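PDB 1IXK: methyltransferase from Pyrococcus horikoshii, which probably transfers a methyl group from S-adenosyl-L-methionine to cytidine C5 in tRNA, as a member of the RsmB/NOP family. Local coordinates for residues Asp150-Glu153 and Asn154-Arg157; Leu229-Gly232 and Leu233-Leu236; Tyr101-Glu104 and Ala105-Tyr109. All blocks are in the same frame, centred on the assembly; numbering follows the deposited sequence.

Contact 1 (Asp150-Glu153 and Asn154-Arg157); sequences DVDE and NRLR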
# COMPACT_ATOMS: atom_id res chain seq x y z
N ASP A 150 -11.22 -1.11 -12.71
CA ASP A 150 -11.55 -2.39 -12.11
C ASP A 150 -12.18 -3.26 -13.20
O ASP A 150 -13.16 -2.86 -13.82
CB ASP A 150 -12.54 -2.22 -10.96
CG ASP A 150 -12.61 -3.45 -10.05
OD1 ASP A 150 -12.35 -4.58 -10.53
OD2 ASP A 150 -12.92 -3.28 -8.85
N VAL A 151 -11.62 -4.45 -13.43
CA VAL A 151 -12.16 -5.35 -14.45
C VAL A 151 -13.40 -6.08 -13.95
O VAL A 151 -14.12 -6.70 -14.74
CB VAL A 151 -11.11 -6.39 -14.89
CG1 VAL A 151 -9.87 -5.68 -15.46
CG2 VAL A 151 -10.72 -7.27 -13.70
N ASP A 152 -13.64 -6.01 -12.65
CA ASP A 152 -14.79 -6.68 -12.02
C ASP A 152 -15.93 -5.69 -11.82
O ASP A 152 -15.88 -4.87 -10.90
CB ASP A 152 -14.36 -7.25 -10.67
CG ASP A 152 -15.44 -8.12 -10.03
OD1 ASP A 152 -16.62 -7.72 -10.03
OD2 ASP A 152 -15.10 -9.20 -9.51
N GLU A 153 -16.95 -5.77 -12.66
CA GLU A 153 -18.08 -4.85 -12.56
C GLU A 153 -18.81 -4.89 -11.22
O GLU A 153 -19.22 -3.85 -10.71
CB GLU A 153 -19.10 -5.12 -13.68
CG GLU A 153 -20.16 -4.02 -13.78
CD GLU A 153 -19.59 -2.71 -14.29
OE1 GLU A 153 -19.18 -2.67 -15.47
OE2 GLU A 153 -19.56 -1.72 -13.53
N ASN A 154 -18.99 -6.08 -10.66
CA ASN A 154 -19.68 -6.21 -9.38
C ASN A 154 -18.92 -5.46 -8.29
O ASN A 154 -19.52 -4.77 -7.47
CB ASN A 154 -19.82 -7.68 -8.98
CG ASN A 154 -20.67 -8.46 -9.96
OD1 ASN A 154 -21.78 -8.06 -10.30
ND2 ASN A 154 -20.15 -9.60 -10.42
N ARG A 155 -17.61 -5.62 -8.29
CA ARG A 155 -16.76 -4.96 -7.30
C ARG A 155 -16.79 -3.46 -7.54
O ARG A 155 -16.84 -2.66 -6.60
CB ARG A 155 -15.34 -5.50 -7.41
CG ARG A 155 -14.40 -5.05 -6.30
CD ARG A 155 -13.17 -5.94 -6.27
NE ARG A 155 -12.48 -5.94 -7.56
CZ ARG A 155 -11.49 -6.77 -7.88
NH1 ARG A 155 -11.07 -7.66 -6.99
NH2 ARG A 155 -10.91 -6.70 -9.07
N LEU A 156 -16.77 -3.07 -8.81
CA LEU A 156 -16.79 -1.66 -9.17
C LEU A 156 -18.10 -1.04 -8.67
O LEU A 156 -18.11 0.09 -8.18
CB LEU A 156 -16.67 -1.50 -10.70
CG LEU A 156 -16.43 -0.09 -11.24
CD1 LEU A 156 -15.95 -0.17 -12.69
CD2 LEU A 156 -17.72 0.73 -11.15
N ARG A 157 -19.19 -1.78 -8.79
CA ARG A 157 -20.49 -1.30 -8.33
C ARG A 157 -20.47 -1.10 -6.82
O ARG A 157 -21.01 -0.13 -6.30
CB ARG A 157 -21.59 -2.29 -8.69
CG ARG A 157 -21.96 -2.27 -10.16
CD ARG A 157 -22.78 -3.49 -10.53
NE ARG A 157 -23.25 -3.43 -11.91
CZ ARG A 157 -23.55 -4.50 -12.63
NH1 ARG A 157 -23.43 -5.71 -12.10
NH2 ARG A 157 -23.97 -4.37 -13.88

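Contact 2 (Leu229-Gly232 and Leu233-Leu236); sequences LEKG and LEVL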
# COMPACT_ATOMS: atom_id res chain seq x y z
N LEU A 229 4.26 -0.46 -13.87
CA LEU A 229 5.11 0.69 -13.58
C LEU A 229 5.49 1.44 -14.85
O LEU A 229 5.52 2.67 -14.88
CB LEU A 229 6.35 0.23 -12.82
CG LEU A 229 7.34 1.32 -12.39
CD1 LEU A 229 6.62 2.39 -11.56
CD2 LEU A 229 8.46 0.69 -11.60
N GLU A 230 5.79 0.70 -15.92
CA GLU A 230 6.14 1.33 -17.18
C GLU A 230 4.95 2.10 -17.76
O GLU A 230 5.11 3.23 -18.23
CB GLU A 230 6.65 0.30 -18.19
CG GLU A 230 6.87 0.86 -19.58
CD GLU A 230 7.81 0.00 -20.42
OE1 GLU A 230 7.78 -1.23 -20.28
OE2 GLU A 230 8.56 0.58 -21.24
N LYS A 231 3.76 1.51 -17.73
CA LYS A 231 2.58 2.20 -18.25
C LYS A 231 2.28 3.45 -17.42
O LYS A 231 1.87 4.48 -17.96
CB LYS A 231 1.35 1.28 -18.23
CG LYS A 231 1.43 0.08 -19.17
CD LYS A 231 1.72 0.49 -20.62
CE LYS A 231 0.66 1.45 -21.15
NZ LYS A 231 0.95 1.89 -22.54
N GLY A 232 2.47 3.36 -16.11
CA GLY A 232 2.22 4.49 -15.24
C GLY A 232 3.18 5.65 -15.51
O GLY A 232 2.76 6.80 -15.64
N LEU A 233 4.47 5.34 -15.59
CA LEU A 233 5.46 6.37 -15.85
C LEU A 233 5.23 7.01 -17.22
O LEU A 233 5.47 8.20 -17.41
CB LEU A 233 6.87 5.78 -15.76
CG LEU A 233 7.29 5.35 -14.35
CD1 LEU A 233 8.65 4.67 -14.40
CD2 LEU A 233 7.33 6.57 -13.44
N GLU A 234 4.73 6.20 -18.16
CA GLU A 234 4.45 6.65 -19.52
C GLU A 234 3.42 7.79 -19.59
O GLU A 234 3.59 8.75 -20.36
CB GLU A 234 3.94 5.46 -20.34
CG GLU A 234 3.54 5.79 -21.77
CD GLU A 234 2.70 4.69 -22.40
OE1 GLU A 234 3.10 3.51 -22.31
OE2 GLU A 234 1.64 5.00 -22.99
N VAL A 235 2.36 7.69 -18.79
CA VAL A 235 1.32 8.71 -18.78
C VAL A 235 1.55 9.79 -17.73
O VAL A 235 0.75 10.71 -17.59
CB VAL A 235 -0.07 8.07 -18.54
CG1 VAL A 235 -0.38 7.06 -19.64
CG2 VAL A 235 -0.10 7.38 -17.18
N LEU A 236 2.66 9.69 -17.01
CA LEU A 236 2.99 10.66 -15.98
C LEU A 236 3.64 11.90 -16.59
O LEU A 236 4.49 11.79 -17.47
CB LEU A 236 3.93 10.02 -14.96
CG LEU A 236 4.26 10.82 -13.71
CD1 LEU A 236 2.98 11.04 -12.91
CD2 LEU A 236 5.29 10.07 -12.87

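Contact 3 (Tyr101-Glu104 and Ala105-Tyr109); sequences YIQE and ASSMY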
# COMPACT_ATOMS: atom_id res chain seq x y z
N TYR A 101 -13.42 4.99 7.74
CA TYR A 101 -13.28 3.90 6.79
C TYR A 101 -12.31 2.90 7.38
O TYR A 101 -11.24 3.28 7.87
CB TYR A 101 -12.77 4.42 5.44
CG TYR A 101 -12.69 3.35 4.37
CD1 TYR A 101 -11.56 2.56 4.22
CD2 TYR A 101 -13.77 3.12 3.52
CE1 TYR A 101 -11.50 1.56 3.25
CE2 TYR A 101 -13.73 2.13 2.55
CZ TYR A 101 -12.59 1.35 2.42
OH TYR A 101 -12.54 0.37 1.45
N ILE A 102 -12.67 1.62 7.35
CA ILE A 102 -11.81 0.57 7.90
C ILE A 102 -10.84 0.00 6.87
O ILE A 102 -11.25 -0.45 5.81
CB ILE A 102 -12.64 -0.60 8.47
CG1 ILE A 102 -13.66 -0.08 9.49
CG2 ILE A 102 -11.72 -1.62 9.12
CD1 ILE A 102 -13.04 0.52 10.73
N GLN A 103 -9.55 0.03 7.19
CA GLN A 103 -8.52 -0.50 6.31
C GLN A 103 -7.25 -0.70 7.12
O GLN A 103 -7.08 -0.12 8.20
CB GLN A 103 -8.25 0.46 5.14
CG GLN A 103 -7.73 1.83 5.55
CD GLN A 103 -7.50 2.75 4.36
OE1 GLN A 103 -7.54 3.96 4.49
NE2 GLN A 103 -7.25 2.16 3.19
N GLU A 104 -6.35 -1.53 6.61
CA GLU A 104 -5.10 -1.81 7.29
C GLU A 104 -4.23 -0.57 7.38
O GLU A 104 -4.26 0.30 6.50
CB GLU A 104 -4.34 -2.91 6.55
CG GLU A 104 -5.07 -4.24 6.50
CD GLU A 104 -4.35 -5.26 5.65
OE1 GLU A 104 -3.13 -5.44 5.86
OE2 GLU A 104 -4.99 -5.88 4.78
N ALA A 105 -3.44 -0.48 8.45
CA ALA A 105 -2.56 0.66 8.65
C ALA A 105 -1.62 0.85 7.46
O ALA A 105 -1.47 1.95 6.95
CB ALA A 105 -1.75 0.48 9.92
N SER A 106 -1.01 -0.24 7.00
CA SER A 106 -0.08 -0.15 5.88
C SER A 106 -0.73 0.43 4.62
O SER A 106 -0.08 1.17 3.88
CB SER A 106 0.53 -1.53 5.57
OG SER A 106 -0.46 -2.45 5.14
N SER A 107 -1.99 0.10 4.38
CA SER A 107 -2.68 0.59 3.19
C SER A 107 -2.90 2.11 3.21
O SER A 107 -3.24 2.70 2.20
CB SER A 107 -4.02 -0.14 3.01
OG SER A 107 -4.93 0.19 4.05
N MSE A 108 -2.68 2.73 4.37
CA MSE A 108 -2.85 4.18 4.50
C MSE A 108 -1.60 4.93 4.04
O MSE A 108 -1.68 6.10 3.65
CB MSE A 108 -3.14 4.55 5.96
CG MSE A 108 -4.45 4.01 6.52
SE MSE A 108 -4.76 4.55 8.24
CE MSE A 108 -5.91 3.28 8.78
N TYR A 109 -0.46 4.26 4.06
CA TYR A 109 0.80 4.89 3.68
C TYR A 109 0.89 5.40 2.23
O TYR A 109 1.23 6.56 2.01
CB TYR A 109 1.97 3.92 3.96
CG TYR A 109 3.33 4.58 4.14
CD1 TYR A 109 3.56 5.89 3.75
CD2 TYR A 109 4.39 3.86 4.69
CE1 TYR A 109 4.81 6.48 3.89
CE2 TYR A 109 5.66 4.44 4.83
CZ TYR A 109 5.85 5.75 4.43
OH TYR A 109 7.09 6.33 4.55

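Contact 1 (Asp150-Glu153 and Asn154-Arg157)
Glu153 and Arg157, one helical turn apart, meet side chain to side chain, while Asp150 and Arg155 form a salt bridge across the N-terminus of the same helix, 153-166. The stretch is the turn that leaves strand 145-149 of a class I (Rossmann-like) methyltransferase, and Asp152 is the N-cap of the helix: Arg155 N donates to Asp152 OD1 at 2.9 Å, reaching it from above the carboxylate plane. Glu153 has CG anti to its backbone N (chi1 -169°), which brings Glu153 CG over the centre of one face of the Arg157 guanidinium, 3.6 Å from Arg157 CZ, an aliphatic contact with a flat cation. The bend at chi2 (70°) then sets the course of the carboxylate, which is not paired with that cation: Glu153 OE2 stands 4.4 Å from Arg157 NE and well out of the guanidinium plane, so any attraction is probably only electrostatic.

Asp150 is gripped differently. Arg155, bent at chi3, comes side-on with two nitrogens, NE donating to Asp150 OD2 at 3.0 Å and NH2 to Asp150 OD1 at 2.9 Å. The carboxylate sits at the guanidinium edge, although the two planes are 37° apart. This bidentate hold limits rotation of the carboxylate. Asp150 is predicted to bind S-adenosyl-L-methionine and touches Pro129, while Arg155 packs on Ala128; both partners belong to the predicted cofactor loop. The salt bridge is thus consistent with a second-shell arginine positioning a cofactor-site acid. A further bond ties that acid to the turn: Asp152 N donates to Asp150 OD1 at 2.9 Å, an Asx turn, and this N-H and Arg155 NH2 reach the oxygen from opposite faces of the carboxylate plane.

Contact 2 (Leu229-Gly232 and Leu233-Leu236)
Lys231 and Glu234 are joined by a salt bridge three residues apart on helix 215-235, with Lys231 NZ 2.7 Å from Glu234 OE1. The two chains reach this point by different conformations. Lys231 leaves the backbone with CG anti to its carbonyl carbon, then folds at chi2 (-55°) and chi3 (-58°), which turn the amine outward, to the carboxylate of Glu234. Glu234 instead runs extended beyond CG, and the two side chains lie alongside each other, pointing the same way. The amine meets OE1 on the syn side, 23° out of the carboxylate plane.

Leu229 and Leu233, one turn apart, are both buried. Their first torsions differ: Leu229 holds CG anti to the backbone N, Leu233 holds it anti to the carbonyl carbon. Leu229 CG comes to 4.1 Å from Leu233 CD1, and the two chains cross at a slant; around them Leu242 of strand 240-246 touches both, and helix 255-264 packs on Leu229. In the backbone, Leu233 N bonds to Leu229 O at 3.0 Å and Glu234 N to Glu230 O at 3.0 Å. The next bond, Val235 N to Lys231 O, is weak at 3.4 Å. Val235 and Leu236 pack on strand 188-194. An amphipathic helix, with a charged pair on one side and leucines against the parallel strands, is characteristic of the layered alpha/beta Rossmann-like methyltransferase fold.

Contact 3 (Tyr101-Glu104 and Ala105-Tyr109)
Ser107 turns its hydroxyl back onto the carbonyl of Glu104, three residues earlier: OG donates to Glu104 O at 2.5 Å, a short bond. The hydroxyl sits between the backbone N and carbonyl carbon of its own residue (chi1 67°), which aims it at the incoming chain. It approaches 18° from the carbonyl plane, with a C=O...OG angle of 131°. The same oxygen receives a weak bond from Ser107 N at 3.1 Å, so one serine holds Glu104 O through both its side chain and its main chain.

Gln103 reaches across the turn beside this bond. Its chain is extended beyond CG, and its amide passes alongside the serine, with NE2 3.2 Å from Ser107 OG. At the amide oxygen, Gln103 OE1 is engaged by Arg48 NH2, from strand 46-49. Against the Gln103 chain lies the extended selenomethionine Met108, crossing it at a slant. Met108 CG is 3.7 Å from Gln103 OE1, whereas its terminal CE rests 3.6 Å from Gln103 O, so CG and CE lie near different oxygens of one residue. Tyr135 of helix 131-139 touches both chains.

Ser107 also touches Lys132, a predicted S-adenosyl-L-methionine-binding residue, and Ser106 lies about 5 Å, side chain to side chain, from Cys247, the predicted nucleophile. The contact is a strand-to-helix turn, from edge strand 100-102 of the four-stranded antiparallel sheet into helix 105-114, bordering the predicted cofactor and catalytic site.

Along the chain contact 3 comes first, then contact 1, then contact 2, and none touches another. The centres of contact 1 and contact 3 are about 21 Å apart. Between contact 1 and contact 2 the centres are about 23 Å apart, and between contact 2 and contact 3 about 25 Å. Contact 3 leads out of the smaller antiparallel sheet, whereas contacts 1 and 2 belong to the larger mixed sheet and its helices: contact 1 follows strand 145-149, and the helix of contact 2 packs on strands 188-194 and 240-246. Contacts 1 and 3 both adjoin the predicted cofactor loop. Contact 2 holds none of the predicted site residues; its Gly232 is about 11 Å from the predicted cofactor residue Asp194.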